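Local coordinates for amidohydrolase 3 domain-containing protein (PDB 3IGH) that is uncharacterised, but probably acts as a metal-dependent hydrolase of carbon-nitrogen bonds other than peptide bonds, at residues A[68-73]-A[188-193]; A[99-104]-A[180-185]; A[127-132]-A[140-145]. All coordinates share one frame; numbering follows the deposited sequence. Where two conformers were deposited one is given.

Contact 1: residues A[68-73]-A[188-193]; sequences LHLDEL and YYIKRA. With SO4 (sulfate ion), chain B.
The first turn of helix 70-78 lies against helix 183-199, with Asp71 and Ile190 5.2 Å apart and Leu73 and Ala193 5.6 Å apart between CA atoms. Ala193 points its CB at the other helix and sets it 3.1 Å from Leu70 O, a close fit of methyl against backbone carbonyl. The same methyl is flanked by two leucines, touching Leu73 CD2 at 3.8 Å and Leu70 CD1 at 4.1 Å. Leu73 CG, anti to the backbone N (chi1 173°), also lies against this methyl. In the TIM-barrel amidohydrolase fold, the turn begins directly after barrel strand 58-68; His67, near the strand's end, and His69, just past it, match the His-X-His motif of the family. His69 is the N-cap of helix 70-78; its NE2 meets a sulfate oxygen, O1, near the ring plane in a weak hydrogen bond of 3.0 Å. Farther along the interface, Leu70 and Ile190 cross at about a right angle and touch through CD2 and CG2. Tyr189 lays its CB 3.7 Å from Asp71 O. Helix 212-223 covers Ile190 through Ala217 and Leu221.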
loop_
_atom_site.group_PDB
_atom_site.type_symbol
_atom_site.label_atom_id
_atom_site.label_comp_id
_atom_site.label_asym_id
_atom_site.label_seq_id
_atom_site.Cartn_x
_atom_site.Cartn_y
_atom_site.Cartn_z
ATOM N N LEU A 68 -4.352 -20.239 2.275
ATOM C CA LEU A 68 -4.647 -20.876 1.000
ATOM C C LEU A 68 -3.803 -20.292 -0.129
ATOM O O LEU A 68 -3.058 -19.328 0.068
ATOM C CB LEU A 68 -6.158 -20.825 0.677
ATOM C CG LEU A 68 -6.956 -19.524 0.779
ATOM C CD1 LEU A 68 -6.459 -18.438 -0.194
ATOM C CD2 LEU A 68 -8.410 -19.838 0.507
ATOM N N HIS A 69 -3.948 -20.875 -1.312
ATOM C CA HIS A 69 -3.217 -20.457 -2.491
ATOM C C HIS A 69 -4.233 -20.005 -3.519
ATOM O O HIS A 69 -4.813 -20.820 -4.232
ATOM C CB HIS A 69 -2.405 -21.623 -3.044
ATOM C CG HIS A 69 -1.485 -22.251 -2.045
ATOM N ND1 HIS A 69 -0.192 -21.816 -1.850
ATOM C CD2 HIS A 69 -1.667 -23.289 -1.197
ATOM C CE1 HIS A 69 0.381 -22.554 -0.913
ATOM N NE2 HIS A 69 -0.494 -23.452 -0.497
ATOM N N LEU A 70 -4.441 -18.694 -3.581
ATOM C CA LEU A 70 -5.464 -18.080 -4.411
ATOM C C LEU A 70 -5.214 -18.362 -5.890
ATOM O O LEU A 70 -6.138 -18.707 -6.622
ATOM C CB LEU A 70 -5.478 -16.572 -4.125
ATOM C CG LEU A 70 -6.731 -15.728 -3.934
ATOM C CD1 LEU A 70 -7.810 -16.424 -3.128
ATOM C CD2 LEU A 70 -6.361 -14.411 -3.257
ATOM N N ASP A 71 -3.959 -18.252 -6.321
ATOM C CA ASP A 71 -3.615 -18.505 -7.721
ATOM C C ASP A 71 -3.808 -19.983 -8.106
ATOM O O ASP A 71 -4.372 -20.288 -9.162
ATOM C CB ASP A 71 -2.194 -18.024 -8.043
ATOM C CG ASP A 71 -1.127 -18.600 -7.101
ATOM O OD1 ASP A 71 -1.441 -19.194 -6.037
ATOM O OD2 ASP A 71 0.056 -18.445 -7.435
ATOM N N GLU A 72 -3.372 -20.887 -7.232
ATOM C CA GLU A 72 -3.520 -22.318 -7.466
ATOM C C GLU A 72 -4.981 -22.748 -7.427
ATOM O O GLU A 72 -5.365 -23.655 -8.150
ATOM C CB GLU A 72 -2.703 -23.120 -6.470
ATOM C CG GLU A 72 -1.196 -23.004 -6.674
ATOM C CD GLU A 72 -0.394 -23.683 -5.566
ATOM O OE1 GLU A 72 -0.979 -24.447 -4.765
ATOM O OE2 GLU A 72 0.830 -23.449 -5.498
ATOM N N LEU A 73 -5.790 -22.093 -6.596
ATOM C CA LEU A 73 -7.219 -22.399 -6.541
ATOM C C LEU A 73 -7.880 -22.035 -7.874
ATOM O O LEU A 73 -8.661 -22.811 -8.419
ATOM C CB LEU A 73 -7.913 -21.681 -5.376
ATOM C CG LEU A 73 -9.449 -21.772 -5.302
ATOM C CD1 LEU A 73 -9.941 -23.219 -5.271
ATOM C CD2 LEU A 73 -9.996 -20.981 -4.085
ATOM N N TYR A 188 -6.672 -13.568 -14.050
ATOM C CA TYR A 188 -7.795 -14.451 -14.360
ATOM C C TYR A 188 -7.996 -15.523 -13.272
ATOM O O TYR A 188 -9.118 -15.730 -12.808
ATOM C CB TYR A 188 -7.585 -15.082 -15.741
ATOM C CG TYR A 188 -8.613 -16.127 -16.127
ATOM C CD1 TYR A 188 -9.821 -15.758 -16.709
ATOM C CD2 TYR A 188 -8.362 -17.484 -15.930
ATOM C CE1 TYR A 188 -10.767 -16.715 -17.068
ATOM C CE2 TYR A 188 -9.296 -18.446 -16.282
ATOM C CZ TYR A 188 -10.494 -18.056 -16.850
ATOM O OH TYR A 188 -11.415 -19.012 -17.205
ATOM N N TYR A 189 -6.906 -16.183 -12.866
ATOM C CA TYR A 189 -6.978 -17.224 -11.834
ATOM C C TYR A 189 -7.427 -16.681 -10.481
ATOM O O TYR A 189 -8.260 -17.293 -9.809
ATOM C CB TYR A 189 -5.643 -17.948 -11.685
ATOM C CG TYR A 189 -5.267 -18.823 -12.862
ATOM C CD1 TYR A 189 -6.227 -19.575 -13.540
ATOM C CD2 TYR A 189 -3.942 -18.918 -13.281
ATOM C CE1 TYR A 189 -5.874 -20.394 -14.614
ATOM C CE2 TYR A 189 -3.583 -19.725 -14.354
ATOM C CZ TYR A 189 -4.554 -20.455 -15.015
ATOM O OH TYR A 189 -4.196 -21.250 -16.076
ATOM N N ILE A 190 -6.894 -15.524 -10.093
ATOM C CA ILE A 190 -7.256 -14.922 -8.799
ATOM C C ILE A 190 -8.716 -14.462 -8.804
ATOM O O ILE A 190 -9.433 -14.646 -7.813
ATOM C CB ILE A 190 -6.282 -13.777 -8.386
ATOM C CG1 ILE A 190 -4.895 -14.356 -8.096
ATOM C CG2 ILE A 190 -6.792 -13.046 -7.130
ATOM C CD1 ILE A 190 -3.759 -13.329 -8.178
ATOM N N LYS A 191 -9.166 -13.887 -9.918
ATOM C CA LYS A 191 -10.584 -13.506 -10.046
ATOM C C LYS A 191 -11.500 -14.728 -9.916
ATOM O O LYS A 191 -12.507 -14.681 -9.216
ATOM C CB LYS A 191 -10.852 -12.779 -11.363
ATOM C CG LYS A 191 -10.373 -11.325 -11.372
ATOM C CD LYS A 191 -10.804 -10.581 -12.636
ATOM C CE LYS A 191 -12.169 -9.932 -12.459
ATOM N NZ LYS A 191 -12.489 -9.015 -13.588
ATOM N N ARG A 192 -11.144 -15.815 -10.556
ATOM C CA ARG A 192 -11.913 -17.014 -10.436
ATOM C C ARG A 192 -11.943 -17.548 -9.018
ATOM O O ARG A 192 -12.963 -17.887 -8.518
ATOM C CB ARG A 192 -11.477 -18.050 -11.440
ATOM C CG ARG A 192 -12.171 -19.356 -11.327
ATOM C CD ARG A 192 -13.197 -19.623 -12.417
ATOM N NE ARG A 192 -14.118 -20.696 -12.049
ATOM C CZ ARG A 192 -14.933 -20.642 -11.000
ATOM N NH1 ARG A 192 -14.954 -19.553 -10.237
ATOM N NH2 ARG A 192 -15.727 -21.665 -10.709
ATOM N N ALA A 193 -10.797 -17.592 -8.381
ATOM C CA ALA A 193 -10.704 -18.049 -6.998
ATOM C C ALA A 193 -11.507 -17.202 -6.013
ATOM O O ALA A 193 -12.253 -17.750 -5.199
ATOM C CB ALA A 193 -9.228 -18.133 -6.557
HETATM S S SO4 B . 1.980 -25.300 2.393
HETATM O O1 SO4 B . 1.409 -24.170 1.687
HETATM O O2 SO4 B . 0.946 -26.303 2.595
HETATM O O3 SO4 B . 3.032 -25.890 1.577
HETATM O O4 SO4 B . 2.486 -24.851 3.695
#

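Contact 2: residues A[99-104]-A[180-185]; sequences KGRIIF and VLTVED. With SO4 (sulfate ion), chain F; SO4 (sulfate ion), chain M.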
loop_
_atom_site.group_PDB
_atom_site.type_symbol
_atom_site.label_atom_id
_atom_site.label_comp_id
_atom_site.label_asym_id
_atom_site.label_seq_id
_atom_site.Cartn_x
_atom_site.Cartn_y
_atom_site.Cartn_z
ATOM N N LYS A 99 -10.612 -25.704 -22.121
ATOM C CA LYS A 99 -10.476 -24.378 -22.727
ATOM C C LYS A 99 -9.184 -23.671 -22.320
ATOM O O LYS A 99 -8.631 -23.928 -21.247
ATOM C CB LYS A 99 -11.686 -23.493 -22.389
ATOM C CG LYS A 99 -12.913 -23.722 -23.275
ATOM C CD LYS A 99 -13.966 -24.601 -22.603
ATOM C CE LYS A 99 -14.909 -23.775 -21.732
ATOM N NZ LYS A 99 -16.044 -24.581 -21.202
ATOM N N GLY A 100 -8.707 -22.783 -23.187
ATOM C CA GLY A 100 -7.559 -21.946 -22.871
ATOM C C GLY A 100 -6.321 -22.210 -23.706
ATOM O O GLY A 100 -6.273 -23.164 -24.490
ATOM N N ARG A 101 -5.326 -21.347 -23.509
ATOM C CA ARG A 101 -4.061 -21.400 -24.232
ATOM C C ARG A 101 -3.311 -22.704 -23.958
ATOM O O ARG A 101 -2.856 -23.381 -24.886
ATOM C CB ARG A 101 -3.215 -20.205 -23.805
ATOM C CG ARG A 101 -2.113 -19.787 -24.752
ATOM C CD ARG A 101 -1.578 -18.409 -24.352
ATOM N NE ARG A 101 -0.750 -18.448 -23.142
ATOM C CZ ARG A 101 -1.151 -18.092 -21.921
ATOM N NH1 ARG A 101 -2.396 -17.664 -21.695
ATOM N NH2 ARG A 101 -0.292 -18.176 -20.911
ATOM N N ILE A 102 -3.189 -23.046 -22.680
ATOM C CA ILE A 102 -2.508 -24.264 -22.257
ATOM C C ILE A 102 -3.536 -25.101 -21.525
ATOM O O ILE A 102 -4.293 -24.575 -20.705
ATOM C CB ILE A 102 -1.333 -23.950 -21.311
ATOM C CG1 ILE A 102 -0.307 -23.065 -22.011
ATOM C CG2 ILE A 102 -0.643 -25.220 -20.840
ATOM C CD1 ILE A 102 0.283 -22.073 -21.097
ATOM N N ILE A 103 -3.575 -26.395 -21.836
ATOM C CA ILE A 103 -4.510 -27.304 -21.192
ATOM C C ILE A 103 -3.826 -27.983 -20.017
ATOM O O ILE A 103 -2.927 -28.808 -20.195
ATOM C CB ILE A 103 -5.089 -28.351 -22.185
ATOM C CG1 ILE A 103 -5.673 -27.661 -23.432
ATOM C CG2 ILE A 103 -6.134 -29.230 -21.493
ATOM C CD1 ILE A 103 -6.777 -26.622 -23.154
ATOM N N PHE A 104 -4.241 -27.597 -18.815
ATOM C CA PHE A 104 -3.736 -28.191 -17.584
ATOM C C PHE A 104 -4.757 -29.211 -17.086
ATOM O O PHE A 104 -5.961 -28.956 -17.107
ATOM C CB PHE A 104 -3.504 -27.122 -16.506
ATOM C CG PHE A 104 -2.325 -26.219 -16.769
ATOM C CD1 PHE A 104 -1.022 -26.672 -16.568
ATOM C CD2 PHE A 104 -2.521 -24.904 -17.183
ATOM C CE1 PHE A 104 0.071 -25.832 -16.796
ATOM C CE2 PHE A 104 -1.434 -24.055 -17.413
ATOM C CZ PHE A 104 -0.136 -24.523 -17.218
ATOM N N VAL A 180 5.950 -19.330 -17.963
ATOM C CA VAL A 180 4.885 -19.742 -18.881
ATOM C C VAL A 180 3.573 -18.962 -18.668
ATOM O O VAL A 180 2.952 -18.484 -19.626
ATOM C CB VAL A 180 4.656 -21.283 -18.818
ATOM C CG1 VAL A 180 3.498 -21.688 -19.670
ATOM C CG2 VAL A 180 5.918 -22.043 -19.247
ATOM N N LEU A 181 3.161 -18.830 -17.410
ATOM C CA LEU A 181 1.985 -18.048 -17.075
ATOM C C LEU A 181 2.340 -16.571 -17.123
ATOM O O LEU A 181 3.446 -16.190 -16.739
ATOM C CB LEU A 181 1.456 -18.433 -15.686
ATOM C CG LEU A 181 0.946 -19.871 -15.492
ATOM C CD1 LEU A 181 0.568 -20.098 -14.019
ATOM C CD2 LEU A 181 -0.239 -20.169 -16.418
ATOM N N THR A 182 1.411 -15.757 -17.622
ATOM C CA THR A 182 1.585 -14.300 -17.654
ATOM C C THR A 182 0.854 -13.680 -16.479
ATOM O O THR A 182 0.040 -14.349 -15.844
ATOM C CB THR A 182 0.981 -13.691 -18.930
ATOM O OG1 THR A 182 -0.432 -13.917 -18.930
ATOM C CG2 THR A 182 1.608 -14.314 -20.186
ATOM N N VAL A 183 1.116 -12.398 -16.207
ATOM C CA VAL A 183 0.356 -11.661 -15.193
ATOM C C VAL A 183 -1.152 -11.719 -15.466
ATOM O O VAL A 183 -1.946 -11.921 -14.535
ATOM C CB VAL A 183 0.850 -10.192 -15.041
ATOM C CG1 VAL A 183 -0.030 -9.410 -14.059
ATOM C CG2 VAL A 183 2.296 -10.188 -14.564
ATOM N N GLU A 184 -1.531 -11.592 -16.744
ATOM C CA GLU A 184 -2.938 -11.668 -17.146
ATOM C C GLU A 184 -3.570 -13.011 -16.758
ATOM O O GLU A 184 -4.739 -13.055 -16.362
ATOM C CB GLU A 184 -3.107 -11.410 -18.653
ATOM C CG GLU A 184 -2.378 -10.176 -19.184
ATOM C CD GLU A 184 -0.984 -10.495 -19.707
ATOM O OE1 GLU A 184 -0.004 -10.280 -18.958
ATOM O OE2 GLU A 184 -0.871 -10.972 -20.862
ATOM N N ASP A 185 -2.801 -14.101 -16.866
ATOM C CA ASP A 185 -3.260 -15.427 -16.423
ATOM C C ASP A 185 -3.527 -15.445 -14.917
ATOM O O ASP A 185 -4.554 -15.961 -14.471
ATOM C CB ASP A 185 -2.235 -16.509 -16.738
ATOM C CG ASP A 185 -2.100 -16.771 -18.224
ATOM O OD1 ASP A 185 -3.073 -16.560 -18.976
ATOM O OD2 ASP A 185 -1.008 -17.185 -18.631
HETATM S S SO4 F . 3.921 -10.999 -18.416
HETATM O O1 SO4 F . 2.806 -10.077 -18.598
HETATM O O2 SO4 F . 4.054 -11.848 -19.592
HETATM O O3 SO4 F . 5.148 -10.238 -18.219
HETATM O O4 SO4 F . 3.681 -11.812 -17.243
HETATM S S SO4 M . -10.027 -21.653 -26.312
HETATM O O1 SO4 M . -10.345 -21.497 -27.729
HETATM O O2 SO4 M . -10.387 -22.999 -25.881
HETATM O O3 SO4 M . -8.597 -21.443 -26.111
HETATM O O4 SO4 M . -10.779 -20.676 -25.527
#
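Arg101, in one of its two conformers, forms a two-pronged, end-on salt bridge with Asp185 in which NH1 donates to OD1 at 3.0 Å and NH2 to OD2 at 2.6 Å. Guanidinium and carboxylate are nearly coplanar, their planes 2° apart, and each oxygen uses its syn lone pair; both bonds are close to straight. The arginine chain runs out extended as far as CD before a bend at chi3 (74°). Asp185 OD2 has a second donor, Thr182 N, which approaches at 3.0 Å from above the carboxylate plane. Asp185 N in turn donates to Thr182 OG1 at 3.1 Å. The carboxylate is thus fixed by its own helix end as well as by the arginine, and the cation and the helix N-terminus would probably both favour its charged form. Beyond the polar pair, Ile102 CD1 packs on Val180 CG1 at 3.5 Å, and Phe104 CE2 meets Leu181 CD2 at 4.2 Å. Ile102 also lays CG2 over one face of the Phe104 ring, toward its rim. Met75 of helix 70-78 and Ile176 of helix 166-180 touch both Phe104 and Leu181. Val183 N, in the first turn of helix 183-199, hydrogen-bonds O4 of a sulfate, probably from the crystallisation liquor, at 2.8 Å. Thr182 as N-cap and Asp185 three residues on make a capping box, here with its acidic member also bridged to the segment leading into strand 103-108.

Contact 3: residues A[127-132]-A[140-145]; sequences KPVFIY and VANDKM. With SO4 (sulfate ion), chain M.
Asn142 OD1 accepts two backbone N-H groups, Val129 N at 3.1 Å from across the contact and Met145 N at 3.2 Å from its own helix. Met145 N comes nearly along the C=O axis, whereas Val129 N lies above the carbonyl plane. The other half of the amide donates: ND2 reaches Lys127 O at 2.8 Å, almost straight and in the amide plane, and also bonds Leu122 O. Asn142 CG stands between backbone N and carbonyl carbon (chi1 70°), which brings the amide to the 127-129 backbone while OD1 caps helix 143-149. An alanine here would probably leave Lys127 O, Val129 N and Met145 N without these partners and weaken the join between the start of helix 143-149 and the start of strand 129-133. The hairpin continues with Ile131 N to Val140 O at 2.8 Å and Val140 N to Ile131 O at 3.0 Å, a hydrogen-bonded antiparallel pair next to the non-hydrogen-bonded pair Phe130 and Ala141. Met145 presses CB on Val129 O at 3.3 Å, sets SD 3.8 Å from Pro128 CB, and brings CG to the edge of the Phe130 ring. On the opposite face of the sheet, Ile131 and Val140 lie side by side. Helix 166-180 covers Phe130 and Met145, helix 88-96 covers Val129 and Ile131, and strand 103-108 runs parallel to strand 129-133 on its other side.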
loop_
_atom_site.group_PDB
_atom_site.type_symbol
_atom_site.label_atom_id
_atom_site.label_comp_id
_atom_site.label_asym_id
_atom_site.label_seq_id
_atom_site.Cartn_x
_atom_site.Cartn_y
_atom_site.Cartn_z
ATOM N N LYS A 127 -2.668 -28.270 -28.610
ATOM C CA LYS A 127 -2.346 -27.224 -27.637
ATOM C C LYS A 127 -1.279 -27.778 -26.697
ATOM O O LYS A 127 -1.132 -29.005 -26.594
ATOM C CB LYS A 127 -3.597 -26.834 -26.839
ATOM C CG LYS A 127 -4.615 -25.999 -27.605
ATOM C CD LYS A 127 -5.825 -25.674 -26.750
ATOM C CE LYS A 127 -6.781 -24.736 -27.474
ATOM N NZ LYS A 127 -7.903 -24.308 -26.590
ATOM N N PRO A 128 -0.512 -26.894 -26.023
ATOM C CA PRO A 128 0.358 -27.415 -24.964
ATOM C C PRO A 128 -0.507 -28.069 -23.883
ATOM O O PRO A 128 -1.534 -27.506 -23.484
ATOM C CB PRO A 128 1.055 -26.158 -24.421
ATOM C CG PRO A 128 0.924 -25.149 -25.520
ATOM C CD PRO A 128 -0.383 -25.431 -26.166
ATOM N N VAL A 129 -0.114 -29.276 -23.483
ATOM C CA VAL A 129 -0.843 -30.085 -22.499
ATOM C C VAL A 129 0.128 -30.485 -21.404
ATOM O O VAL A 129 1.220 -30.967 -21.687
ATOM C CB VAL A 129 -1.460 -31.371 -23.147
ATOM C CG1 VAL A 129 -2.012 -32.332 -22.083
ATOM C CG2 VAL A 129 -2.562 -31.002 -24.102
ATOM N N PHE A 130 -0.273 -30.269 -20.153
ATOM C CA PHE A 130 0.513 -30.664 -18.994
ATOM C C PHE A 130 -0.456 -31.312 -17.999
ATOM O O PHE A 130 -1.388 -30.657 -17.526
ATOM C CB PHE A 130 1.178 -29.425 -18.385
ATOM C CG PHE A 130 2.130 -29.729 -17.258
ATOM C CD1 PHE A 130 3.463 -30.001 -17.522
ATOM C CD2 PHE A 130 1.696 -29.724 -15.930
ATOM C CE1 PHE A 130 4.356 -30.271 -16.499
ATOM C CE2 PHE A 130 2.585 -29.999 -14.896
ATOM C CZ PHE A 130 3.918 -30.265 -15.180
ATOM N N ILE A 131 -0.268 -32.598 -17.708
ATOM C CA ILE A 131 -1.242 -33.319 -16.862
ATOM C C ILE A 131 -0.630 -33.972 -15.629
ATOM O O ILE A 131 0.231 -34.851 -15.723
ATOM C CB ILE A 131 -2.141 -34.323 -17.658
ATOM C CG1 ILE A 131 -1.308 -35.374 -18.415
ATOM C CG2 ILE A 131 -3.058 -33.577 -18.616
ATOM C CD1 ILE A 131 -2.131 -36.576 -18.901
ATOM N N TYR A 132 -1.092 -33.526 -14.461
ATOM C CA TYR A 132 -0.630 -34.075 -13.197
ATOM C C TYR A 132 -1.280 -35.420 -12.927
ATOM O O TYR A 132 -2.485 -35.575 -13.106
ATOM C CB TYR A 132 -1.013 -33.149 -12.052
ATOM C CG TYR A 132 -0.176 -31.908 -11.929
ATOM C CD1 TYR A 132 1.093 -31.955 -11.339
ATOM C CD2 TYR A 132 -0.664 -30.675 -12.363
ATOM C CE1 TYR A 132 1.862 -30.796 -11.201
ATOM C CE2 TYR A 132 0.098 -29.513 -12.232
ATOM C CZ TYR A 132 1.353 -29.582 -11.647
ATOM O OH TYR A 132 2.101 -28.436 -11.521
ATOM N N VAL A 140 2.794 -35.631 -17.040
ATOM C CA VAL A 140 3.135 -35.939 -18.427
ATOM C C VAL A 140 2.795 -34.723 -19.281
ATOM O O VAL A 140 1.792 -34.040 -19.039
ATOM C CB VAL A 140 2.400 -37.208 -18.972
ATOM C CG1 VAL A 140 2.989 -37.645 -20.316
ATOM C CG2 VAL A 140 2.505 -38.368 -17.997
ATOM N N ALA A 141 3.641 -34.457 -20.275
ATOM C CA ALA A 141 3.456 -33.326 -21.175
ATOM C C ALA A 141 3.644 -33.730 -22.643
ATOM O O ALA A 141 4.444 -34.620 -22.941
ATOM C CB ALA A 141 4.425 -32.203 -20.791
ATOM N N ASN A 142 2.897 -33.088 -23.542
ATOM C CA ASN A 142 3.109 -33.253 -24.982
ATOM C C ASN A 142 4.274 -32.392 -25.525
ATOM O O ASN A 142 4.917 -31.656 -24.756
ATOM C CB ASN A 142 1.799 -33.081 -25.784
ATOM C CG ASN A 142 1.268 -31.643 -25.828
ATOM O OD1 ASN A 142 1.897 -30.678 -25.363
ATOM N ND2 ASN A 142 0.080 -31.503 -26.407
ATOM N N ASP A 143 4.544 -32.508 -26.829
ATOM C CA ASP A 143 5.642 -31.792 -27.503
ATOM C C ASP A 143 5.609 -30.281 -27.289
ATOM O O ASP A 143 6.620 -29.682 -26.908
ATOM C CB ASP A 143 5.624 -32.073 -29.014
ATOM C CG ASP A 143 6.127 -33.465 -29.368
ATOM O OD1 ASP A 143 5.757 -33.973 -30.447
ATOM O OD2 ASP A 143 6.896 -34.048 -28.580
ATOM N N LYS A 144 4.442 -29.685 -27.525
ATOM C CA LYS A 144 4.261 -28.235 -27.434
ATOM C C LYS A 144 4.553 -27.684 -26.038
ATOM O O LYS A 144 5.151 -26.612 -25.887
ATOM C CB LYS A 144 2.842 -27.856 -27.846
ATOM C CG LYS A 144 2.577 -27.941 -29.345
ATOM C CD LYS A 144 1.200 -27.393 -29.681
ATOM C CE LYS A 144 1.009 -27.232 -31.186
ATOM N NZ LYS A 144 0.893 -28.543 -31.886
ATOM N N MET A 145 4.136 -28.427 -25.019
ATOM C CA MET A 145 4.357 -28.019 -23.645
ATOM C C MET A 145 5.824 -28.185 -23.290
ATOM O O MET A 145 6.398 -27.342 -22.595
ATOM C CB MET A 145 3.478 -28.846 -22.703
ATOM C CG MET A 145 3.497 -28.363 -21.256
ATOM S SD MET A 145 2.626 -26.801 -21.041
ATOM C CE MET A 145 3.400 -26.278 -19.519
HETATM S S SO4 M . -10.027 -21.653 -26.312
HETATM O O1 SO4 M . -10.345 -21.497 -27.729
HETATM O O2 SO4 M . -10.387 -22.999 -25.881
HETATM O O3 SO4 M . -8.597 -21.443 -26.111
HETATM O O4 SO4 M . -10.779 -20.676 -25.527
#

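The centres of contacts 1, 2 and 3 lie about 11, 22 and 27 Å from the centre of the chain. Contacts 1 and 2 share helix 183-199 and touch where Tyr189 CE2 meets Leu181 CD2 at 4.0 Å. Contacts 2 and 3 meet across neighbouring strands of one sheet, Ile103 N lying 2.8 Å from Pro128 O in a probable hydrogen bond. Lys127 NZ bonds Gly100 O and, weakly, a sulfate that Gly100 N also binds. Contact 1 borders what is probably the active site: the sulfate at His69, probably from the crystallisation liquor, is also hydrogen-bonded by His67, Lys262, His314 and His339. Contacts 1 and 3 do not touch, their nearest atoms being about 8 Å apart.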